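Local atomic coordinates of DNA repair protein RAD7 (Saccharomyces cerevisiae, PDB entry 5ZB2), a protein that promotes global genome nucleotide excision repair of nontranscribed DNA as a component of the complex with ABF1 and RAD16, and binds ELC1. Residues A[357-361]-A[362-366]; A[341-345]-A[346-350]; A[333-337]-A[338-342]; A[315-318]-A[319-323]; A[286-290]-A[291-295]. One frame throughout, in Å; residues are numbered along the deposited sequence.

Interaction 1 (A[357-361]-A[362-366]); sequences RCVDD and SVIQM
Asp360 caps the helix that starts with Asp361, and its carboxylate folds back on the first turn to take the backbone N-H of Val363. OD1 lies 3.0 Å from Val363 N and is approached nearly end-on to its C-O bond, with an angle of 148° at the hydrogen. The torsion responsible puts CG between the backbone N and the carbonyl carbon (chi1 61°), which swings the carboxylate over the start of the helix. OD1 is also 2.9 Å from Ser362 N, and the CG2 methyl of Val363 lies 3.4 Å from Asp360 OD1, the two side chains crossing at about a right angle. Amides of the first turn have no preceding helical carbonyl to bond to, and the N-cap side chain supplies one of the missing acceptors.

Backbone bonds take over from there. Ile364 N reaches Asp360 O at 3.1 Å in a nearly straight bond, while Val363 N makes a weak second approach to the same oxygen. Gln365 N follows with a 2.8 Å bond to Asp361 O.

The apolar part lies on the buried side, where Val359 CG1 meets Ile364 CD1 at 3.9 Å and Val363 CB at 4.4 Å.

OD2 of Asp361 is hydrogen-bonded to Thr386 OG1. In this leucine-rich-repeat domain the turn leads from strand 350-352 into helix 361-370, with Phe340 of helix 337-341 packed against Val359 and Val363, and Val379 against Ile364.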
# COMPACT_ATOMS: atom_id res chain seq x y z
N ARG A 357 -27.61 40.85 -22.09
CA ARG A 357 -27.60 41.92 -23.08
C ARG A 357 -27.79 43.30 -22.45
O ARG A 357 -27.04 44.24 -22.74
CB ARG A 357 -28.69 41.64 -24.12
CG ARG A 357 -28.99 42.76 -25.10
CD ARG A 357 -30.24 42.42 -25.92
NE ARG A 357 -31.38 42.13 -25.05
CZ ARG A 357 -32.12 43.06 -24.44
NH1 ARG A 357 -31.84 44.35 -24.61
NH2 ARG A 357 -33.12 42.69 -23.66
N CYS A 358 -28.81 43.45 -21.60
CA CYS A 358 -29.22 44.77 -21.16
C CYS A 358 -28.22 45.45 -20.22
O CYS A 358 -28.34 46.66 -20.00
CB CYS A 358 -30.59 44.69 -20.47
SG CYS A 358 -30.54 43.91 -18.85
N VAL A 359 -27.25 44.72 -19.68
CA VAL A 359 -26.35 45.30 -18.68
C VAL A 359 -25.48 46.36 -19.34
O VAL A 359 -24.87 46.14 -20.39
CB VAL A 359 -25.49 44.20 -18.03
CG1 VAL A 359 -24.53 44.80 -17.01
CG2 VAL A 359 -26.37 43.16 -17.36
N ASP A 360 -25.42 47.54 -18.71
CA ASP A 360 -24.55 48.62 -19.15
C ASP A 360 -23.97 49.29 -17.91
O ASP A 360 -24.17 48.83 -16.79
CB ASP A 360 -25.31 49.61 -20.06
CG ASP A 360 -26.47 50.28 -19.35
OD1 ASP A 360 -26.45 50.40 -18.11
OD2 ASP A 360 -27.42 50.71 -20.06
N ASP A 361 -23.24 50.39 -18.13
CA ASP A 361 -22.59 51.07 -17.02
C ASP A 361 -23.60 51.54 -15.98
O ASP A 361 -23.34 51.46 -14.77
CB ASP A 361 -21.77 52.26 -17.54
CG ASP A 361 -20.64 51.83 -18.45
OD1 ASP A 361 -20.11 50.71 -18.26
OD2 ASP A 361 -20.27 52.62 -19.34
N SER A 362 -24.76 52.03 -16.43
CA SER A 362 -25.78 52.49 -15.50
C SER A 362 -26.25 51.37 -14.58
O SER A 362 -26.56 51.62 -13.41
CB SER A 362 -26.96 53.08 -16.27
OG SER A 362 -26.56 54.18 -17.06
N VAL A 363 -26.32 50.14 -15.09
CA VAL A 363 -26.74 49.01 -14.26
C VAL A 363 -25.67 48.67 -13.24
O VAL A 363 -25.95 48.51 -12.05
CB VAL A 363 -27.10 47.80 -15.15
CG1 VAL A 363 -27.58 46.64 -14.29
CG2 VAL A 363 -28.15 48.18 -16.18
N ILE A 364 -24.42 48.54 -13.70
CA ILE A 364 -23.31 48.28 -12.78
C ILE A 364 -23.25 49.36 -11.70
O ILE A 364 -23.06 49.06 -10.52
CB ILE A 364 -21.99 48.18 -13.55
CG1 ILE A 364 -22.03 47.02 -14.56
CG2 ILE A 364 -20.80 48.03 -12.60
CD1 ILE A 364 -22.29 45.65 -13.94
N GLN A 365 -23.40 50.62 -12.11
CA GLN A 365 -23.43 51.72 -11.15
C GLN A 365 -24.53 51.50 -10.11
O GLN A 365 -24.27 51.54 -8.90
CB GLN A 365 -23.64 53.04 -11.89
CG GLN A 365 -23.89 54.26 -11.00
CD GLN A 365 -22.67 54.67 -10.20
OE1 GLN A 365 -21.78 53.87 -9.94
NE2 GLN A 365 -22.63 55.94 -9.80
N MET A 366 -25.75 51.27 -10.57
CA MET A 366 -26.88 51.10 -9.65
C MET A 366 -26.66 49.89 -8.74
O MET A 366 -26.92 49.97 -7.53
CB MET A 366 -28.17 50.94 -10.45
CG MET A 366 -29.40 50.63 -9.61
SD MET A 366 -30.90 50.57 -10.60
CE MET A 366 -30.51 49.29 -11.79

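Interaction 2 (A[341-345]-A[346-350]); sequences VALAC and PNLTY
The return loop of a leucine-rich repeat, which carries the chain from helix 337-341 to strand 350-352, is drawn together here by Cys345 and Leu348. The two side chains meet at their first carbons, Cys345 CB lying 3.6 Å from Leu348 CB, so the contact is set close to the backbone. Leu348 points its CB back at the preceding residues.

Further out along the same side chain, Leu348 approaches Leu343. Both leucines hold CG anti to the backbone N (chi1 -174° in Leu343 and -177° in Leu348), and they cross at about a right angle. Leu343 is the centre of an inverse gamma turn, in which Ala344 N bonds to Ala342 O at 2.8 Å; this tight bend takes the chain off the end of the helix.

The proline ring of Pro346 follows directly on Cys345, with its CB turned away from the preceding residues. The side-chain contact between the two segments is thus apolar, and polar backbone atoms of the loop find partners on the next turn: the side-chain amide of Asn371 accepts from Cys345 N and donates to Leu343 O. Leu316 of helix 309-320 packs on Leu343 and Cys345, and Leu367 of helix 361-370 also touches Leu343. The outermost meeting of the two leucines is methyl to methyl, Leu343 CD1 to Leu348 CD2 at 4.2 Å.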
# COMPACT_ATOMS: atom_id res chain seq x y z
N VAL A 341 -33.44 46.90 -11.03
CA VAL A 341 -33.94 47.91 -10.11
C VAL A 341 -34.29 47.26 -8.77
O VAL A 341 -33.99 47.81 -7.70
CB VAL A 341 -35.15 48.64 -10.72
CG1 VAL A 341 -35.72 49.65 -9.74
CG2 VAL A 341 -34.76 49.33 -12.01
N ALA A 342 -34.92 46.09 -8.82
CA ALA A 342 -35.32 45.38 -7.61
C ALA A 342 -34.19 44.59 -6.96
O ALA A 342 -34.36 44.12 -5.83
CB ALA A 342 -36.48 44.43 -7.92
N LEU A 343 -33.05 44.44 -7.64
CA LEU A 343 -31.95 43.63 -7.13
C LEU A 343 -31.16 44.45 -6.11
O LEU A 343 -30.09 44.99 -6.39
CB LEU A 343 -31.07 43.14 -8.27
CG LEU A 343 -29.95 42.16 -7.92
CD1 LEU A 343 -30.49 40.94 -7.19
CD2 LEU A 343 -29.21 41.74 -9.18
N ALA A 344 -31.71 44.53 -4.90
CA ALA A 344 -31.08 45.24 -3.78
C ALA A 344 -31.03 44.28 -2.60
O ALA A 344 -32.01 44.15 -1.86
CB ALA A 344 -31.84 46.52 -3.44
N CYS A 345 -29.90 43.61 -2.43
CA CYS A 345 -29.76 42.53 -1.47
C CYS A 345 -28.67 42.85 -0.46
O CYS A 345 -27.54 43.17 -0.86
CB CYS A 345 -29.43 41.22 -2.19
SG CYS A 345 -30.52 40.86 -3.59
N PRO A 346 -28.95 42.77 0.85
CA PRO A 346 -27.91 43.12 1.83
C PRO A 346 -26.74 42.15 1.87
O PRO A 346 -25.63 42.56 2.21
CB PRO A 346 -28.68 43.13 3.16
CG PRO A 346 -29.83 42.22 2.94
CD PRO A 346 -30.21 42.38 1.50
N ASN A 347 -26.96 40.88 1.53
CA ASN A 347 -25.94 39.84 1.69
C ASN A 347 -25.40 39.31 0.37
O ASN A 347 -24.57 38.39 0.39
CB ASN A 347 -26.51 38.69 2.52
CG ASN A 347 -27.06 39.15 3.85
OD1 ASN A 347 -26.38 39.81 4.63
ND2 ASN A 347 -28.32 38.81 4.12
N LEU A 348 -25.83 39.84 -0.76
CA LEU A 348 -25.34 39.36 -2.05
C LEU A 348 -23.87 39.73 -2.22
O LEU A 348 -23.48 40.88 -2.02
CB LEU A 348 -26.19 39.94 -3.18
CG LEU A 348 -25.86 39.47 -4.60
CD1 LEU A 348 -26.07 37.97 -4.73
CD2 LEU A 348 -26.72 40.21 -5.61
N THR A 349 -23.05 38.74 -2.58
CA THR A 349 -21.62 38.94 -2.78
C THR A 349 -21.14 38.62 -4.18
O THR A 349 -20.16 39.23 -4.63
CB THR A 349 -20.81 38.09 -1.78
OG1 THR A 349 -20.93 36.71 -2.12
CG2 THR A 349 -21.31 38.31 -0.36
N TYR A 350 -21.78 37.68 -4.88
CA TYR A 350 -21.38 37.29 -6.23
C TYR A 350 -22.58 37.36 -7.16
O TYR A 350 -23.68 36.91 -6.81
CB TYR A 350 -20.80 35.87 -6.24
CG TYR A 350 -20.45 35.38 -7.63
CD1 TYR A 350 -19.23 35.71 -8.21
CD2 TYR A 350 -21.33 34.60 -8.36
CE1 TYR A 350 -18.90 35.27 -9.48
CE2 TYR A 350 -21.01 34.15 -9.63
CZ TYR A 350 -19.80 34.49 -10.19
OH TYR A 350 -19.48 34.05 -11.45

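Interaction 3 (A[333-337]-A[338-342]); sequences KELTK and EAFVA
Thr336 turns its hydroxyl onto the first turn of the helix that follows, where OG1 accepts from Glu338 N at 3.3 Å with an angle of 149° at the hydrogen. This is an N-cap bond. It depends on OG1 standing between the backbone N and the carbonyl carbon (chi1 78°), which brings the oxygen round to the amide and leaves it beside Glu338 CB.

The carbonyl of the same residue takes the next amide: Ala339 N lies 3.2 Å from Thr336 O but comes from well above the carbonyl plane. One residue on, Lys337 O receives Val341 N at 3.2 Å, in the carbonyl plane, and a weaker bond from Phe340 N. The bonding of this short helix is correspondingly weak, with two amides on one oxygen and several bent bonds.

Leu335 covers the buried side of this turn. Its CD2 packs 4.0 Å from Ala339 CB, and its CD1 comes obliquely to the Phe340 ring, 4.3 Å from CZ. Thr336 O is also near that ring, 3.6 Å from CD2 of Phe340, while Lys337 O lies at its edge.

Farther out, Asp309 OD2 of helix 309-320 is hydrogen-bonded to Thr336 OG1 and so helps to position the capping hydroxyl. Leu335 rests on Ile312 of that helix, and Phe340 packs on Val363 and Leu367 of helix 361-370. A capped short helix with apolar residues turned inward, wedged between the helices of adjoining turns, fits the convex side of a leucine-rich-repeat solenoid.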
# COMPACT_ATOMS: atom_id res chain seq x y z
N LYS A 333 -31.01 36.79 -21.83
CA LYS A 333 -31.09 37.87 -22.80
C LYS A 333 -32.38 38.66 -22.70
O LYS A 333 -32.44 39.80 -23.18
CB LYS A 333 -30.95 37.31 -24.21
CG LYS A 333 -29.92 38.03 -25.07
CD LYS A 333 -28.49 37.66 -24.67
CE LYS A 333 -27.48 38.21 -25.67
NZ LYS A 333 -26.09 37.83 -25.32
N GLU A 334 -33.43 38.10 -22.09
CA GLU A 334 -34.72 38.77 -22.03
C GLU A 334 -34.82 39.78 -20.90
O GLU A 334 -35.75 40.59 -20.90
CB GLU A 334 -35.84 37.74 -21.88
CG GLU A 334 -35.99 36.82 -23.07
CD GLU A 334 -36.30 37.57 -24.35
OE1 GLU A 334 -37.11 38.52 -24.30
OE2 GLU A 334 -35.73 37.21 -25.40
N LEU A 335 -33.90 39.78 -19.95
CA LEU A 335 -33.96 40.73 -18.86
C LEU A 335 -33.79 42.16 -19.38
O LEU A 335 -33.15 42.39 -20.41
CB LEU A 335 -32.89 40.43 -17.81
CG LEU A 335 -33.02 39.10 -17.08
CD1 LEU A 335 -31.82 38.87 -16.17
CD2 LEU A 335 -34.32 39.03 -16.28
N THR A 336 -34.39 43.10 -18.68
CA THR A 336 -34.23 44.52 -18.94
C THR A 336 -33.70 45.19 -17.67
O THR A 336 -33.47 44.53 -16.65
CB THR A 336 -35.54 45.17 -19.39
OG1 THR A 336 -36.38 45.41 -18.25
CG2 THR A 336 -36.28 44.30 -20.40
N LYS A 337 -33.52 46.51 -17.74
CA LYS A 337 -32.99 47.24 -16.60
C LYS A 337 -33.93 47.15 -15.40
O LYS A 337 -33.47 47.24 -14.25
CB LYS A 337 -32.75 48.70 -16.99
CG LYS A 337 -32.03 49.51 -15.93
CD LYS A 337 -31.69 50.90 -16.45
CE LYS A 337 -30.84 51.69 -15.47
NZ LYS A 337 -30.52 53.04 -16.00
N GLU A 338 -35.23 46.97 -15.63
CA GLU A 338 -36.18 46.95 -14.53
C GLU A 338 -35.92 45.80 -13.57
O GLU A 338 -36.14 45.93 -12.36
CB GLU A 338 -37.61 46.86 -15.08
CG GLU A 338 -38.70 47.00 -14.02
CD GLU A 338 -38.70 48.36 -13.35
OE1 GLU A 338 -38.03 49.28 -13.87
OE2 GLU A 338 -39.37 48.51 -12.31
N ALA A 339 -35.45 44.66 -14.08
CA ALA A 339 -35.14 43.53 -13.20
C ALA A 339 -34.10 43.92 -12.16
O ALA A 339 -34.24 43.57 -10.98
CB ALA A 339 -34.64 42.34 -14.03
N PHE A 340 -33.07 44.66 -12.56
CA PHE A 340 -32.00 45.01 -11.64
C PHE A 340 -32.38 46.15 -10.71
O PHE A 340 -31.72 46.34 -9.68
CB PHE A 340 -30.74 45.37 -12.42
CG PHE A 340 -30.24 44.27 -13.31
CD1 PHE A 340 -29.53 43.21 -12.78
CD2 PHE A 340 -30.51 44.28 -14.67
CE1 PHE A 340 -29.08 42.18 -13.60
CE2 PHE A 340 -30.05 43.26 -15.49
CZ PHE A 340 -29.34 42.21 -14.95
N VAL A 341 -33.44 46.90 -11.03
CA VAL A 341 -33.94 47.91 -10.11
C VAL A 341 -34.29 47.26 -8.77
O VAL A 341 -33.99 47.81 -7.70
CB VAL A 341 -35.15 48.64 -10.72
CG1 VAL A 341 -35.72 49.65 -9.74
CG2 VAL A 341 -34.76 49.33 -12.01
N ALA A 342 -34.92 46.09 -8.82
CA ALA A 342 -35.32 45.38 -7.61
C ALA A 342 -34.19 44.59 -6.96
O ALA A 342 -34.36 44.12 -5.83
CB ALA A 342 -36.48 44.43 -7.92

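Interaction 4 (A[315-318]-A[319-323]); sequences LLLN and GARDS
Leu315 and Ala320 form the tight, buried side of this contact. The Ala320 methyl points back at the preceding turn and lies 3.7 Å from Leu315 CD1 and 3.3 Å from Leu315 O. Holding CG anti to the backbone N (chi1 172°), Leu315 brings its branch forward to the methyl, and Leu293, Leu296 and Phe301 pack around it.

Beside this pair the backbone widens into a pi-type turn. Arg321 N bonds to Leu316 O, five residues back, at 3.2 Å, arriving in the carbonyl plane on a lone pair. The same oxygen is 3.1 Å from Arg321 CB. Gly319 lets the chain make this turn: its phi of 113° would press a side chain against the carbonyl oxygen of Asn318.

On the solvent side the contact thins to one methyl, Leu317 CD1, 3.5 Å from Arg321 NH2 and oblique to the guanidinium plane. The two side chains lie alongside one another and point the same way, and Leu317 is exposed. The arginine chain bends at chi3, and NH2 is hydrogen-bonded to Ala342 O of the following return loop. Although this chain lies toward the solvent side, its NE is buried by the contact and has no polar partner in the model. Asn318 turns its amide back to Glu314 O.

A wide pi-type turn and a glycine with positive phi near the end of helix 309-320 lead toward strand 326-328, consistent with a helix-to-strand connection of a leucine-rich-repeat solenoid.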
# COMPACT_ATOMS: atom_id res chain seq x y z
N LEU A 315 -38.99 36.52 -7.53
CA LEU A 315 -38.03 35.84 -6.67
C LEU A 315 -37.55 36.75 -5.55
O LEU A 315 -37.59 36.38 -4.37
CB LEU A 315 -36.84 35.34 -7.50
CG LEU A 315 -35.65 34.76 -6.73
CD1 LEU A 315 -36.04 33.49 -5.99
CD2 LEU A 315 -34.48 34.49 -7.66
N LEU A 316 -37.10 37.96 -5.90
CA LEU A 316 -36.54 38.86 -4.90
C LEU A 316 -37.60 39.33 -3.91
O LEU A 316 -37.34 39.39 -2.70
CB LEU A 316 -35.90 40.06 -5.59
CG LEU A 316 -34.76 39.74 -6.57
CD1 LEU A 316 -34.44 40.96 -7.40
CD2 LEU A 316 -33.53 39.26 -5.82
N LEU A 317 -38.79 39.67 -4.39
CA LEU A 317 -39.83 40.23 -3.53
C LEU A 317 -40.51 39.19 -2.64
O LEU A 317 -41.29 39.58 -1.76
CB LEU A 317 -40.88 40.94 -4.38
CG LEU A 317 -40.60 42.41 -4.70
CD1 LEU A 317 -39.22 42.59 -5.31
CD2 LEU A 317 -41.66 42.96 -5.65
N ASN A 318 -40.25 37.90 -2.83
CA ASN A 318 -40.88 36.85 -2.04
C ASN A 318 -39.89 36.19 -1.09
O ASN A 318 -39.96 34.98 -0.84
CB ASN A 318 -41.54 35.82 -2.95
CG ASN A 318 -42.88 36.30 -3.50
OD1 ASN A 318 -43.93 36.08 -2.89
ND2 ASN A 318 -42.85 36.96 -4.65
N GLY A 319 -38.95 36.97 -0.54
CA GLY A 319 -38.08 36.54 0.54
C GLY A 319 -36.62 36.42 0.15
O GLY A 319 -35.74 36.69 0.98
N ALA A 320 -36.33 36.02 -1.09
CA ALA A 320 -34.96 35.72 -1.48
C ALA A 320 -34.05 36.94 -1.43
O ALA A 320 -32.83 36.78 -1.30
CB ALA A 320 -34.94 35.10 -2.87
N ARG A 321 -34.61 38.14 -1.54
CA ARG A 321 -33.80 39.35 -1.58
C ARG A 321 -32.85 39.44 -0.39
O ARG A 321 -31.69 39.83 -0.54
CB ARG A 321 -34.71 40.58 -1.64
CG ARG A 321 -34.04 41.90 -1.25
CD ARG A 321 -35.06 43.03 -1.16
NE ARG A 321 -35.52 43.45 -2.48
CZ ARG A 321 -36.43 44.40 -2.68
NH1 ARG A 321 -36.99 45.02 -1.65
NH2 ARG A 321 -36.79 44.72 -3.92
N ASP A 322 -33.33 39.08 0.79
CA ASP A 322 -32.58 39.28 2.02
C ASP A 322 -31.63 38.14 2.35
O ASP A 322 -30.80 38.30 3.25
CB ASP A 322 -33.56 39.48 3.19
CG ASP A 322 -34.45 40.69 3.00
OD1 ASP A 322 -33.94 41.75 2.57
OD2 ASP A 322 -35.67 40.58 3.27
N SER A 323 -31.72 37.01 1.65
CA SER A 323 -30.92 35.84 1.97
C SER A 323 -29.89 35.48 0.90
O SER A 323 -28.88 34.85 1.23
CB SER A 323 -31.83 34.63 2.20
OG SER A 323 -32.72 34.44 1.12

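Interaction 5 (A[286-290]-A[291-295]); sequences YFFSK and VELNN
Val291, in the loop after helix 281-290, packs against the ring of Phe287. From CB the side chain forks. CG1 is anti to the carbonyl carbon (chi1 -57°) and reaches the ring at Phe287 CE1, 4.0 Å away. The other branch, CG2, lies over one face of the same ring, 4.1 Å above its plane and offset toward the rim; it also comes 3.7 Å from Phe287 O. Both methyls thus touch Phe287, and the two side chains cross obliquely. The ring is brought forward by its own first torsion, CG anti to the backbone N (chi1 168°).

The backbone at this point is held less firmly. Val291 N makes a weak bond of 3.4 Å to Phe288 O, while Lys290 N bonds to Phe287 O at 3.1 Å.

In the leucine-rich-repeat solenoid this is where the chain leaves a helix of the outer layer and heads for strand 298-300, and the loop keeps its apolar residues turned to the interior. Leu293 does so two residues after Val291: its CB points back toward the helix, and CD1 meets Phe288 CD1 at 3.6 Å and Phe288 CE1 at 3.8 Å, oblique to the ring. Leu315 of helix 309-320 touches both Phe288 and Leu293, and Phe301 also packs on Phe288. Thr259 and Ile262 also touch the Phe287 side chain.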
# COMPACT_ATOMS: atom_id res chain seq x y z
N TYR A 286 -45.33 32.59 -11.50
CA TYR A 286 -46.46 31.95 -10.84
C TYR A 286 -46.02 31.19 -9.60
O TYR A 286 -46.66 31.27 -8.54
CB TYR A 286 -47.16 31.03 -11.84
CG TYR A 286 -48.17 30.05 -11.29
CD1 TYR A 286 -49.48 30.44 -11.05
CD2 TYR A 286 -47.82 28.73 -11.05
CE1 TYR A 286 -50.41 29.54 -10.57
CE2 TYR A 286 -48.75 27.82 -10.57
CZ TYR A 286 -50.04 28.24 -10.33
OH TYR A 286 -50.97 27.34 -9.85
N PHE A 287 -44.89 30.48 -9.69
CA PHE A 287 -44.43 29.66 -8.58
C PHE A 287 -43.85 30.52 -7.46
O PHE A 287 -44.12 30.28 -6.28
CB PHE A 287 -43.39 28.66 -9.08
CG PHE A 287 -42.65 27.97 -7.98
CD1 PHE A 287 -43.30 27.10 -7.12
CD2 PHE A 287 -41.29 28.20 -7.80
CE1 PHE A 287 -42.61 26.47 -6.10
CE2 PHE A 287 -40.59 27.56 -6.79
CZ PHE A 287 -41.25 26.70 -5.94
N PHE A 288 -43.03 31.52 -7.80
CA PHE A 288 -42.37 32.31 -6.78
C PHE A 288 -43.35 33.14 -5.96
O PHE A 288 -43.14 33.36 -4.77
CB PHE A 288 -41.31 33.21 -7.41
CG PHE A 288 -40.07 32.48 -7.89
CD1 PHE A 288 -39.57 31.40 -7.18
CD2 PHE A 288 -39.42 32.89 -9.04
CE1 PHE A 288 -38.44 30.73 -7.63
CE2 PHE A 288 -38.29 32.23 -9.48
CZ PHE A 288 -37.80 31.15 -8.78
N SER A 289 -44.44 33.62 -6.58
CA SER A 289 -45.40 34.41 -5.82
C SER A 289 -46.14 33.57 -4.79
O SER A 289 -46.66 34.13 -3.82
CB SER A 289 -46.40 35.08 -6.77
OG SER A 289 -47.30 34.13 -7.31
N LYS A 290 -46.18 32.25 -4.97
CA LYS A 290 -46.90 31.39 -4.03
C LYS A 290 -46.09 31.11 -2.77
O LYS A 290 -46.66 31.01 -1.68
CB LYS A 290 -47.27 30.08 -4.72
CG LYS A 290 -47.94 29.07 -3.80
CD LYS A 290 -48.19 27.76 -4.51
CE LYS A 290 -49.03 26.82 -3.66
NZ LYS A 290 -48.35 26.44 -2.39
N VAL A 291 -44.77 30.98 -2.89
CA VAL A 291 -43.94 30.50 -1.80
C VAL A 291 -43.08 31.63 -1.26
O VAL A 291 -42.89 32.67 -1.90
CB VAL A 291 -43.06 29.31 -2.24
CG1 VAL A 291 -43.93 28.18 -2.78
CG2 VAL A 291 -42.03 29.74 -3.28
N GLU A 292 -42.55 31.42 -0.06
CA GLU A 292 -41.63 32.34 0.59
C GLU A 292 -40.25 31.69 0.63
O GLU A 292 -40.09 30.62 1.22
CB GLU A 292 -42.10 32.70 1.99
CG GLU A 292 -43.44 33.42 2.03
CD GLU A 292 -43.86 33.80 3.44
OE1 GLU A 292 -43.16 33.41 4.39
OE2 GLU A 292 -44.89 34.50 3.58
N LEU A 293 -39.27 32.34 0.00
CA LEU A 293 -37.93 31.79 -0.10
C LEU A 293 -36.96 32.54 0.82
O LEU A 293 -35.94 33.05 0.36
CB LEU A 293 -37.45 31.86 -1.55
CG LEU A 293 -38.33 31.07 -2.52
CD1 LEU A 293 -38.07 31.49 -3.96
CD2 LEU A 293 -38.08 29.58 -2.35
N ASN A 294 -37.28 32.59 2.11
CA ASN A 294 -36.51 33.36 3.07
C ASN A 294 -35.16 32.74 3.41
O ASN A 294 -34.37 33.36 4.13
CB ASN A 294 -37.31 33.54 4.37
CG ASN A 294 -38.55 34.39 4.18
OD1 ASN A 294 -38.56 35.32 3.37
ND2 ASN A 294 -39.60 34.07 4.92
N ASN A 295 -34.88 31.53 2.91
CA ASN A 295 -33.63 30.84 3.23
C ASN A 295 -32.77 30.59 2.00
O ASN A 295 -31.76 29.88 2.10
CB ASN A 295 -33.94 29.50 3.92
CG ASN A 295 -34.77 29.67 5.18
OD1 ASN A 295 -36.00 29.56 5.14
ND2 ASN A 295 -34.11 29.95 6.29

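In the fold
Interactions 1 and 3 are corresponding starts of successive helices, capped by an aspartate that takes Val363 N and a threonine that takes Glu338 N; they touch where Cys358 SG meets the Phe340 ring. Interactions 2, 4 and 5 lie at the other end of the helical layer, where the chain returns to the strands, and rely more on apolar side chains. Interaction 3 runs into interaction 2 through Val341 and Ala342. Interaction 4 joins interaction 2 through Arg321, and interaction 5 through a probable backbone bond from Leu293 N to Asn318 O. All are partly buried; interaction 2 has no exposed residue among those that touch, whereas interaction 3 has three, Lys337, Glu338 and Val341.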